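Local atomic coordinates of luciferase-like monooxygenase (Streptomyces bottropensis, PDB entry 4US5), a protein that probably acts as a flavin-dependent monooxygenase of the bacterial luciferase family, incorporating oxygen from molecular oxygen into an organic substrate. Residues A178-Y188 against A202-G213; H192-R200 against S280-V288. All coordinates share one frame; numbering follows the deposited sequence.

Overall arrangement
Both contacts lie within the TIM-barrel-like luciferase fold and both draw on helix 199-209, contact 2 at its start and contact 1 along the rest of it. Contact 1 lies on the outer layer, where helix 175-184 runs nearly parallel to helix 199-209; alanines and two buried tyrosines fill the interface and few direct hydrogen bonds cross it. Contact 2 joins the loop after strand 188-191 to the loop leading into strand 286-289, and is much more polar, with arginines, a histidine and four waters meeting backbone carbonyls and a carboxylate. Both are partly buried, but 10 of 19 touching residues are buried in contact 1 against 5 of 14 in contact 2, and their centres are about 20 Å apart.

Contact 1: A178-Y188 against A202-G213; sequences AEAAARLGLPY and AMDTYRAAFVPG
With chi1 at 173°, Tyr206 holds CG trans to its own backbone N and sends its ring between helix 175-184 and Tyr188. The backbone directs Tyr188 CB at that ring, and chi1 of -179° carries the Tyr188 ring along past it, CD2 nearest Tyr206 CG. Tyr188 CB sits over one face of the Tyr206 ring, 3.6 Å from its centroid, a CH-pi contact; the two side chains run past each other in opposite directions, their ring planes 37° apart. Ala178 O and Ala182 N lie at the Tyr206 ring's edge, in its plane, while Ala181 CB approaches CE1 obliquely. At the far end Tyr206 OH donates to Leu186 O at 2.6 Å, the donor tilted from the carbonyl plane, and the same hydroxyl is bonded to Arg220 N. A phenylalanine here lacks the hydroxyl, and Leu186 O and Arg220 N would probably lose the partner that they share.

Alongside, Ala182 CB packs 3.7 Å from Ala209 CB, letting the axes of segments 178-184 and 202-209 approach to 8.0 Å. In the last turn of helix 175-184, Ala182 O accepts from Val211 N at 2.9 Å, while Gly185 N reaches the same oxygen from the other face of its plane. Gly185, with positive phi, ends its helix in a Schellman motif; its CA lies 3.0 Å from Val211 O, and a beta carbon would collide with Val211 O and Gly213 N. Small residues thus permit close helix packing, while a few bonds to backbone oxygens, at a tyrosine hydroxyl and a helix end, probably set how the two helices are aligned.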
loop_
_atom_site.group_PDB
_atom_site.type_symbol
_atom_site.label_atom_id
_atom_site.label_comp_id
_atom_site.label_asym_id
_atom_site.label_seq_id
_atom_site.Cartn_x
_atom_site.Cartn_y
_atom_site.Cartn_z
ATOM N N ALA B 178 16.673 16.136 15.364
ATOM C CA ALA B 178 17.749 15.351 15.881
ATOM C C ALA B 178 17.612 15.215 17.429
ATOM O O ALA B 178 17.900 14.168 17.980
ATOM C CB ALA B 178 19.087 15.985 15.507
ATOM N N GLU B 179 17.189 16.302 18.086
ATOM C CA GLU B 179 16.885 16.287 19.539
ATOM C C GLU B 179 15.772 15.324 19.852
ATOM O O GLU B 179 15.835 14.571 20.812
ATOM C CB GLU B 179 16.502 17.699 20.027
ATOM C CG GLU B 179 17.699 18.630 20.137
ATOM C CD GLU B 179 17.334 20.117 20.265
ATOM O OE1 GLU B 179 16.134 20.484 20.214
ATOM O OE2 GLU B 179 18.279 20.933 20.403
ATOM N N ALA B 180 14.737 15.327 19.014
ATOM C CA ALA B 180 13.598 14.426 19.220
ATOM C C ALA B 180 13.988 12.964 19.035
ATOM O O ALA B 180 13.667 12.120 19.864
ATOM C CB ALA B 180 12.453 14.800 18.300
ATOM N N ALA B 181 14.752 12.676 17.976
ATOM C CA ALA B 181 15.216 11.330 17.739
ATOM C C ALA B 181 16.081 10.847 18.876
ATOM O O ALA B 181 15.999 9.688 19.301
ATOM C CB ALA B 181 16.000 11.262 16.433
ATOM N N ALA B 182 16.943 11.741 19.375
ATOM C CA ALA B 182 17.790 11.424 20.533
ATOM C C ALA B 182 16.961 11.111 21.780
ATOM O O ALA B 182 17.155 10.088 22.424
ATOM C CB ALA B 182 18.726 12.584 20.814
ATOM N N ARG B 183 16.014 11.987 22.064
ATOM C CA ARG B 183 15.146 11.853 23.210
ATOM C C ARG B 183 14.419 10.515 23.191
ATOM O O ARG B 183 14.245 9.863 24.228
ATOM C CB ARG B 183 14.174 13.026 23.225
ATOM C CG ARG B 183 13.215 13.079 24.389
ATOM C CD ARG B 183 12.469 14.410 24.407
ATOM N NE ARG B 183 11.443 14.436 23.373
ATOM C CZ ARG B 183 11.385 15.287 22.346
ATOM N NH1 ARG B 183 12.300 16.260 22.161
ATOM N NH2 ARG B 183 10.389 15.162 21.478
ATOM N N LEU B 184 13.975 10.108 22.011
ATOM C CA LEU B 184 13.119 8.930 21.857
ATOM C C LEU B 184 13.900 7.651 21.610
ATOM O O LEU B 184 13.323 6.564 21.542
ATOM C CB LEU B 184 12.106 9.165 20.717
ATOM C CG LEU B 184 11.118 10.301 20.966
ATOM C CD1 LEU B 184 10.359 10.649 19.693
ATOM C CD2 LEU B 184 10.153 9.942 22.080
ATOM N N GLY B 185 15.205 7.773 21.455
ATOM C CA GLY B 185 16.057 6.629 21.228
ATOM C C GLY B 185 15.809 5.988 19.875
ATOM O O GLY B 185 15.857 4.780 19.745
ATOM N N LEU B 186 15.568 6.815 18.869
ATOM C CA LEU B 186 15.296 6.302 17.531
ATOM C C LEU B 186 16.477 6.392 16.607
ATOM O O LEU B 186 17.232 7.372 16.666
ATOM C CB LEU B 186 14.152 7.084 16.916
ATOM C CG LEU B 186 12.808 6.771 17.524
ATOM C CD1 LEU B 186 11.795 7.790 17.040
ATOM C CD2 LEU B 186 12.367 5.354 17.201
ATOM N N PRO B 187 16.591 5.430 15.671
ATOM C CA PRO B 187 17.496 5.595 14.560
ATOM C C PRO B 187 17.082 6.862 13.782
ATOM O O PRO B 187 15.908 7.190 13.738
ATOM C CB PRO B 187 17.271 4.324 13.729
ATOM C CG PRO B 187 16.708 3.326 14.679
ATOM C CD PRO B 187 15.902 4.123 15.642
ATOM N N TYR B 188 18.062 7.562 13.208
ATOM C CA TYR B 188 17.859 8.875 12.694
ATOM C C TYR B 188 18.554 9.047 11.366
ATOM O O TYR B 188 19.706 8.705 11.243
ATOM C CB TYR B 188 18.418 9.898 13.688
ATOM C CG TYR B 188 18.247 11.333 13.297
ATOM C CD1 TYR B 188 17.009 11.872 13.109
ATOM C CD2 TYR B 188 19.358 12.185 13.181
ATOM C CE1 TYR B 188 16.848 13.223 12.801
ATOM C CE2 TYR B 188 19.217 13.526 12.837
ATOM C CZ TYR B 188 17.965 14.046 12.667
ATOM O OH TYR B 188 17.797 15.373 12.372
ATOM N N ALA B 202 23.472 19.028 13.829
ATOM C CA ALA B 202 22.388 18.075 14.001
ATOM C C ALA B 202 22.893 16.689 14.347
ATOM O O ALA B 202 22.397 16.080 15.280
ATOM C CB ALA B 202 21.497 18.033 12.757
HETATM N N MSE B 203 23.891 16.205 13.626
HETATM C CA MSE B 203 24.414 14.887 13.844
HETATM C C MSE B 203 25.173 14.827 15.177
HETATM O O MSE B 203 25.119 13.827 15.883
HETATM C CB MSE B 203 25.248 14.432 12.664
HETATM C CG MSE B 203 24.381 14.347 11.377
HETATM SE SE MSE B 203 23.250 12.724 11.437
HETATM C CE MSE B 203 24.521 11.483 10.601
ATOM N N ASP B 204 25.873 15.906 15.521
ATOM C CA ASP B 204 26.524 16.001 16.870
ATOM C C ASP B 204 25.478 15.927 17.976
ATOM O O ASP B 204 25.644 15.171 18.931
ATOM C CB ASP B 204 27.308 17.311 16.995
ATOM C CG ASP B 204 28.647 17.271 16.263
ATOM O OD1 ASP B 204 29.067 16.182 15.850
ATOM O OD2 ASP B 204 29.275 18.350 16.098
ATOM N N THR B 205 24.416 16.712 17.834
ATOM C CA THR B 205 23.323 16.783 18.805
ATOM C C THR B 205 22.622 15.456 18.996
ATOM O O THR B 205 22.357 15.021 20.138
ATOM C CB THR B 205 22.299 17.847 18.393
ATOM O OG1 THR B 205 22.939 19.126 18.425
ATOM C CG2 THR B 205 21.106 17.887 19.332
ATOM N N TYR B 206 22.341 14.772 17.887
ATOM C CA TYR B 206 21.741 13.447 17.942
ATOM C C TYR B 206 22.552 12.494 18.817
ATOM O O TYR B 206 22.004 11.813 19.699
ATOM C CB TYR B 206 21.617 12.838 16.520
ATOM C CG TYR B 206 21.154 11.423 16.515
ATOM C CD1 TYR B 206 19.907 11.080 17.039
ATOM C CD2 TYR B 206 21.901 10.426 15.938
ATOM C CE1 TYR B 206 19.459 9.762 17.025
ATOM C CE2 TYR B 206 21.458 9.116 15.919
ATOM C CZ TYR B 206 20.239 8.787 16.454
ATOM O OH TYR B 206 19.815 7.473 16.421
ATOM N N ARG B 207 23.843 12.434 18.563
ATOM C CA ARG B 207 24.738 11.557 19.289
ATOM C C ARG B 207 24.895 11.972 20.744
ATOM O O ARG B 207 24.825 11.124 21.626
ATOM C CB ARG B 207 26.098 11.467 18.610
ATOM C CG ARG B 207 26.045 10.609 17.346
ATOM C CD ARG B 207 27.358 10.582 16.623
ATOM N NE ARG B 207 27.674 11.901 16.103
ATOM C CZ ARG B 207 28.843 12.239 15.604
ATOM N NH1 ARG B 207 29.824 11.335 15.530
ATOM N NH2 ARG B 207 29.033 13.478 15.158
ATOM N N ALA B 208 25.106 13.257 20.983
ATOM C CA ALA B 208 25.324 13.772 22.364
ATOM C C ALA B 208 24.097 13.594 23.279
ATOM O O ALA B 208 24.232 13.134 24.414
ATOM C CB ALA B 208 25.715 15.221 22.311
ATOM N N ALA B 209 22.914 13.924 22.768
ATOM C CA ALA B 209 21.672 13.858 23.527
ATOM C C ALA B 209 21.009 12.462 23.554
ATOM O O ALA B 209 19.971 12.273 24.200
ATOM C CB ALA B 209 20.695 14.897 22.995
ATOM N N PHE B 210 21.597 11.487 22.868
ATOM C CA PHE B 210 20.929 10.202 22.677
ATOM C C PHE B 210 20.567 9.555 24.016
ATOM O O PHE B 210 21.432 9.363 24.873
ATOM C CB PHE B 210 21.795 9.243 21.858
ATOM C CG PHE B 210 21.071 7.992 21.420
ATOM C CD1 PHE B 210 20.151 8.030 20.369
ATOM C CD2 PHE B 210 21.303 6.786 22.054
ATOM C CE1 PHE B 210 19.481 6.882 19.969
ATOM C CE2 PHE B 210 20.637 5.639 21.660
ATOM C CZ PHE B 210 19.729 5.683 20.602
ATOM N N VAL B 211 19.311 9.132 24.129
ATOM C CA VAL B 211 18.836 8.300 25.231
ATOM C C VAL B 211 18.384 6.950 24.670
ATOM O O VAL B 211 17.442 6.901 23.900
ATOM C CB VAL B 211 17.640 8.952 25.916
ATOM C CG1 VAL B 211 17.093 8.063 27.027
ATOM C CG2 VAL B 211 18.019 10.329 26.434
ATOM N N PRO B 212 19.044 5.858 25.077
ATOM C CA PRO B 212 18.703 4.534 24.570
ATOM C C PRO B 212 17.204 4.248 24.601
ATOM O O PRO B 212 16.532 4.587 25.570
ATOM C CB PRO B 212 19.469 3.600 25.507
ATOM C CG PRO B 212 20.689 4.392 25.866
ATOM C CD PRO B 212 20.234 5.815 25.961
ATOM N N GLY B 213 16.697 3.675 23.515
ATOM C CA GLY B 213 15.300 3.247 23.417
ATOM C C GLY B 213 15.171 1.752 23.193
ATOM O O GLY B 213 16.177 1.042 23.159
HETATM O O HOH W 1 14.467 7.115 24.630
#

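Contact 2: H192-R200 against S280-V288; sequences HFITPQFTR and SFEWPRYVV
Pro196 CG meets two flat groups on roughly perpendicular sides: it stands over the centre of the Phe281 ring, 3.5 Å from the centroid in a CH-pi contact, and also over one face of the Arg285 guanidinium. Bent at chi3 (-72°), Arg285 brings NH1 to both Phe193 O and Ile194 O, each 3.0 Å away and near the guanidinium plane, though NH1 stands well above both carbonyl planes. Its NE forms a salt bridge with Glu279, and a water links NH2 to Gln197 OE1.

The His192 side chain crosses Trp283 at about a right angle. In its ring plane NE2 donates to Pro284 O at 2.8 Å, while ND1 shares a 2.7 Å hydrogen bond with Thr199 OG1, so that both ring nitrogens are held and the ring's rotation is fixed. Thr199 CG2 meets the edge of the Trp283 indole, whose other neighbours include Met301 of helix 291-305. Farther out, Arg200 grips Glu282 side-on, NE to OE1 at 2.9 Å and NH2 to OE2 at 2.8 Å, with guanidinium and carboxylate nearly coplanar; CH2 of Trp283 lies over a face of that guanidinium.

Two waters join Pro196 O to the backbone N atoms of Glu282 and Trp283. The arrangement is a loop-to-loop junction of a TIM-barrel-like fold, joining the strand-to-helix connection after strand 188-191 to the segment entering strand 286-289.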
loop_
_atom_site.group_PDB
_atom_site.type_symbol
_atom_site.label_atom_id
_atom_site.label_comp_id
_atom_site.label_asym_id
_atom_site.label_seq_id
_atom_site.Cartn_x
_atom_site.Cartn_y
_atom_site.Cartn_z
ATOM N N HIS B 192 21.017 16.004 4.682
ATOM C CA HIS B 192 22.037 16.993 4.430
ATOM C C HIS B 192 21.704 17.833 3.198
ATOM O O HIS B 192 21.939 19.064 3.179
ATOM C CB HIS B 192 23.376 16.321 4.258
ATOM C CG HIS B 192 24.404 17.213 3.679
ATOM N ND1 HIS B 192 25.023 18.206 4.404
ATOM C CD2 HIS B 192 24.798 17.380 2.396
ATOM C CE1 HIS B 192 25.822 18.891 3.604
ATOM N NE2 HIS B 192 25.748 18.366 2.393
ATOM N N PHE B 193 21.125 17.187 2.190
ATOM C CA PHE B 193 20.858 17.850 0.937
ATOM C C PHE B 193 19.729 18.859 1.064
ATOM O O PHE B 193 19.538 19.688 0.182
ATOM C CB PHE B 193 20.537 16.826 -0.171
ATOM C CG PHE B 193 19.246 16.068 0.032
ATOM C CD1 PHE B 193 19.191 14.969 0.866
ATOM C CD2 PHE B 193 18.098 16.417 -0.664
ATOM C CE1 PHE B 193 18.025 14.263 1.035
ATOM C CE2 PHE B 193 16.927 15.719 -0.491
ATOM C CZ PHE B 193 16.890 14.624 0.347
ATOM N N ILE B 194 18.962 18.759 2.139
ATOM C CA ILE B 194 17.858 19.702 2.405
ATOM C C ILE B 194 18.339 20.870 3.277
ATOM O O ILE B 194 18.078 22.035 2.962
ATOM C CB ILE B 194 16.685 19.010 3.106
ATOM C CG1 ILE B 194 16.128 17.913 2.184
ATOM C CG2 ILE B 194 15.589 20.035 3.511
ATOM C CD1 ILE B 194 14.847 17.263 2.655
ATOM N N THR B 195 19.055 20.562 4.353
ATOM C CA THR B 195 19.515 21.570 5.304
ATOM C C THR B 195 21.019 21.431 5.595
ATOM O O THR B 195 21.425 21.033 6.691
ATOM C CB THR B 195 18.664 21.472 6.580
ATOM O OG1 THR B 195 17.284 21.490 6.215
ATOM C CG2 THR B 195 18.919 22.645 7.545
ATOM N N PRO B 196 21.853 21.744 4.605
ATOM C CA PRO B 196 23.283 21.540 4.738
ATOM C C PRO B 196 23.927 22.533 5.720
ATOM O O PRO B 196 25.021 22.274 6.195
ATOM C CB PRO B 196 23.814 21.779 3.326
ATOM C CG PRO B 196 22.778 22.632 2.679
ATOM C CD PRO B 196 21.477 22.195 3.270
ATOM N N GLN B 197 23.230 23.611 6.057
ATOM C CA GLN B 197 23.782 24.562 7.046
ATOM C C GLN B 197 23.897 23.969 8.460
ATOM O O GLN B 197 24.710 24.429 9.233
ATOM C CB GLN B 197 22.969 25.872 7.064
ATOM C CG GLN B 197 21.532 25.716 7.524
ATOM C CD GLN B 197 20.551 25.569 6.365
ATOM O OE1 GLN B 197 20.816 24.859 5.352
ATOM N NE2 GLN B 197 19.406 26.231 6.499
ATOM N N PHE B 198 23.123 22.937 8.790
ATOM C CA PHE B 198 23.109 22.391 10.144
ATOM C C PHE B 198 23.499 20.923 10.280
ATOM O O PHE B 198 23.330 20.330 11.333
ATOM C CB PHE B 198 21.718 22.608 10.753
ATOM C CG PHE B 198 21.332 24.073 10.882
ATOM C CD1 PHE B 198 22.115 24.936 11.622
ATOM C CD2 PHE B 198 20.156 24.550 10.339
ATOM C CE1 PHE B 198 21.769 26.271 11.766
ATOM C CE2 PHE B 198 19.790 25.888 10.486
ATOM C CZ PHE B 198 20.607 26.748 11.201
ATOM N N THR B 199 24.033 20.335 9.215
ATOM C CA THR B 199 24.349 18.917 9.237
ATOM C C THR B 199 25.256 18.522 10.395
ATOM O O THR B 199 24.948 17.611 11.160
ATOM C CB THR B 199 25.015 18.501 7.907
ATOM O OG1 THR B 199 24.154 18.880 6.818
ATOM C CG2 THR B 199 25.256 16.989 7.875
ATOM N N ARG B 200 26.393 19.196 10.521
ATOM C CA ARG B 200 27.325 18.864 11.583
ATOM C C ARG B 200 26.692 19.004 12.964
ATOM O O ARG B 200 26.777 18.083 13.796
ATOM C CB ARG B 200 28.595 19.719 11.460
ATOM C CG ARG B 200 29.609 19.439 12.565
ATOM C CD ARG B 200 30.819 20.309 12.388
ATOM N NE ARG B 200 31.683 19.898 11.270
ATOM C CZ ARG B 200 32.585 18.931 11.322
ATOM N NH1 ARG B 200 32.731 18.190 12.400
ATOM N NH2 ARG B 200 33.348 18.689 10.287
ATOM N N SER B 280 26.825 28.676 0.132
ATOM C CA SER B 280 28.046 28.076 0.625
ATOM C C SER B 280 27.871 27.479 2.023
ATOM O O SER B 280 27.383 28.119 2.935
ATOM C CB SER B 280 29.165 29.134 0.648
ATOM O OG SER B 280 30.385 28.563 0.244
ATOM N N PHE B 281 28.292 26.236 2.171
ATOM C CA PHE B 281 28.196 25.530 3.427
ATOM C C PHE B 281 29.532 24.839 3.663
ATOM O O PHE B 281 30.392 24.805 2.797
ATOM C CB PHE B 281 27.060 24.495 3.371
ATOM C CG PHE B 281 25.755 25.058 2.872
ATOM C CD1 PHE B 281 24.984 25.875 3.687
ATOM C CD2 PHE B 281 25.345 24.842 1.553
ATOM C CE1 PHE B 281 23.804 26.428 3.233
ATOM C CE2 PHE B 281 24.147 25.373 1.104
ATOM C CZ PHE B 281 23.368 26.156 1.948
ATOM N N GLU B 282 29.672 24.223 4.818
ATOM C CA GLU B 282 30.865 23.447 5.085
ATOM C C GLU B 282 31.061 22.378 3.988
ATOM O O GLU B 282 32.154 22.208 3.443
ATOM C CB GLU B 282 30.780 22.800 6.455
ATOM C CG GLU B 282 31.991 21.916 6.721
ATOM C CD GLU B 282 32.025 21.305 8.092
ATOM O OE1 GLU B 282 30.997 21.329 8.815
ATOM O OE2 GLU B 282 33.082 20.748 8.403
ATOM N N TRP B 283 29.995 21.640 3.695
ATOM C CA TRP B 283 30.019 20.603 2.695
ATOM C C TRP B 283 29.078 20.977 1.562
ATOM O O TRP B 283 28.044 21.598 1.803
ATOM C CB TRP B 283 29.611 19.258 3.299
ATOM C CG TRP B 283 30.512 18.797 4.387
ATOM C CD1 TRP B 283 31.861 18.656 4.325
ATOM C CD2 TRP B 283 30.122 18.386 5.693
ATOM N NE1 TRP B 283 32.349 18.194 5.500
ATOM C CE2 TRP B 283 31.297 18.003 6.367
ATOM C CE3 TRP B 283 28.902 18.280 6.362
ATOM C CZ2 TRP B 283 31.286 17.533 7.683
ATOM C CZ3 TRP B 283 28.901 17.779 7.656
ATOM C CH2 TRP B 283 30.088 17.428 8.298
ATOM N N PRO B 284 29.389 20.536 0.328
ATOM C CA PRO B 284 28.481 20.912 -0.766
ATOM C C PRO B 284 27.075 20.349 -0.517
ATOM O O PRO B 284 26.946 19.218 -0.048
ATOM C CB PRO B 284 29.130 20.280 -2.008
ATOM C CG PRO B 284 30.131 19.302 -1.509
ATOM C CD PRO B 284 30.489 19.671 -0.108
ATOM N N ARG B 285 26.049 21.091 -0.892
ATOM C CA ARG B 285 24.691 20.607 -0.724
ATOM C C ARG B 285 24.484 19.276 -1.481
ATOM O O ARG B 285 23.897 18.314 -0.953
ATOM C CB ARG B 285 23.680 21.618 -1.230
ATOM C CG ARG B 285 22.237 21.162 -0.992
ATOM C CD ARG B 285 21.241 21.988 -1.739
ATOM N NE ARG B 285 21.103 23.323 -1.144
ATOM C CZ ARG B 285 20.333 23.601 -0.104
ATOM N NH1 ARG B 285 19.647 22.663 0.499
ATOM N NH2 ARG B 285 20.284 24.831 0.356
ATOM N N TYR B 286 24.947 19.263 -2.720
ATOM C CA TYR B 286 24.884 18.100 -3.583
ATOM C C TYR B 286 26.315 17.703 -3.935
ATOM O O TYR B 286 27.142 18.549 -4.313
ATOM C CB TYR B 286 24.124 18.437 -4.869
ATOM C CG TYR B 286 22.730 18.977 -4.657
ATOM C CD1 TYR B 286 21.927 18.538 -3.620
ATOM C CD2 TYR B 286 22.200 19.921 -5.533
ATOM C CE1 TYR B 286 20.641 19.014 -3.467
ATOM C CE2 TYR B 286 20.905 20.402 -5.380
ATOM C CZ TYR B 286 20.145 19.964 -4.348
ATOM O OH TYR B 286 18.876 20.418 -4.175
ATOM N N VAL B 287 26.613 16.419 -3.794
ATOM C CA VAL B 287 27.965 15.912 -3.975
ATOM C C VAL B 287 28.130 15.376 -5.366
ATOM O O VAL B 287 27.432 14.426 -5.764
ATOM C CB VAL B 287 28.266 14.842 -2.932
ATOM C CG1 VAL B 287 29.638 14.212 -3.157
ATOM C CG2 VAL B 287 28.180 15.454 -1.548
ATOM N N VAL B 288 29.099 15.936 -6.102
ATOM C CA VAL B 288 29.244 15.671 -7.534
ATOM C C VAL B 288 30.690 15.350 -7.862
ATOM O O VAL B 288 31.609 16.014 -7.336
ATOM C CB VAL B 288 28.848 16.896 -8.373
ATOM C CG1 VAL B 288 28.967 16.600 -9.871
ATOM C CG2 VAL B 288 27.448 17.356 -8.019
HETATM O O HOH W 2 17.656 20.058 -1.794
HETATM O O HOH W 3 19.360 25.186 3.094
HETATM O O HOH W 4 27.378 21.278 5.524
HETATM O O HOH W 5 27.422 24.232 6.746
#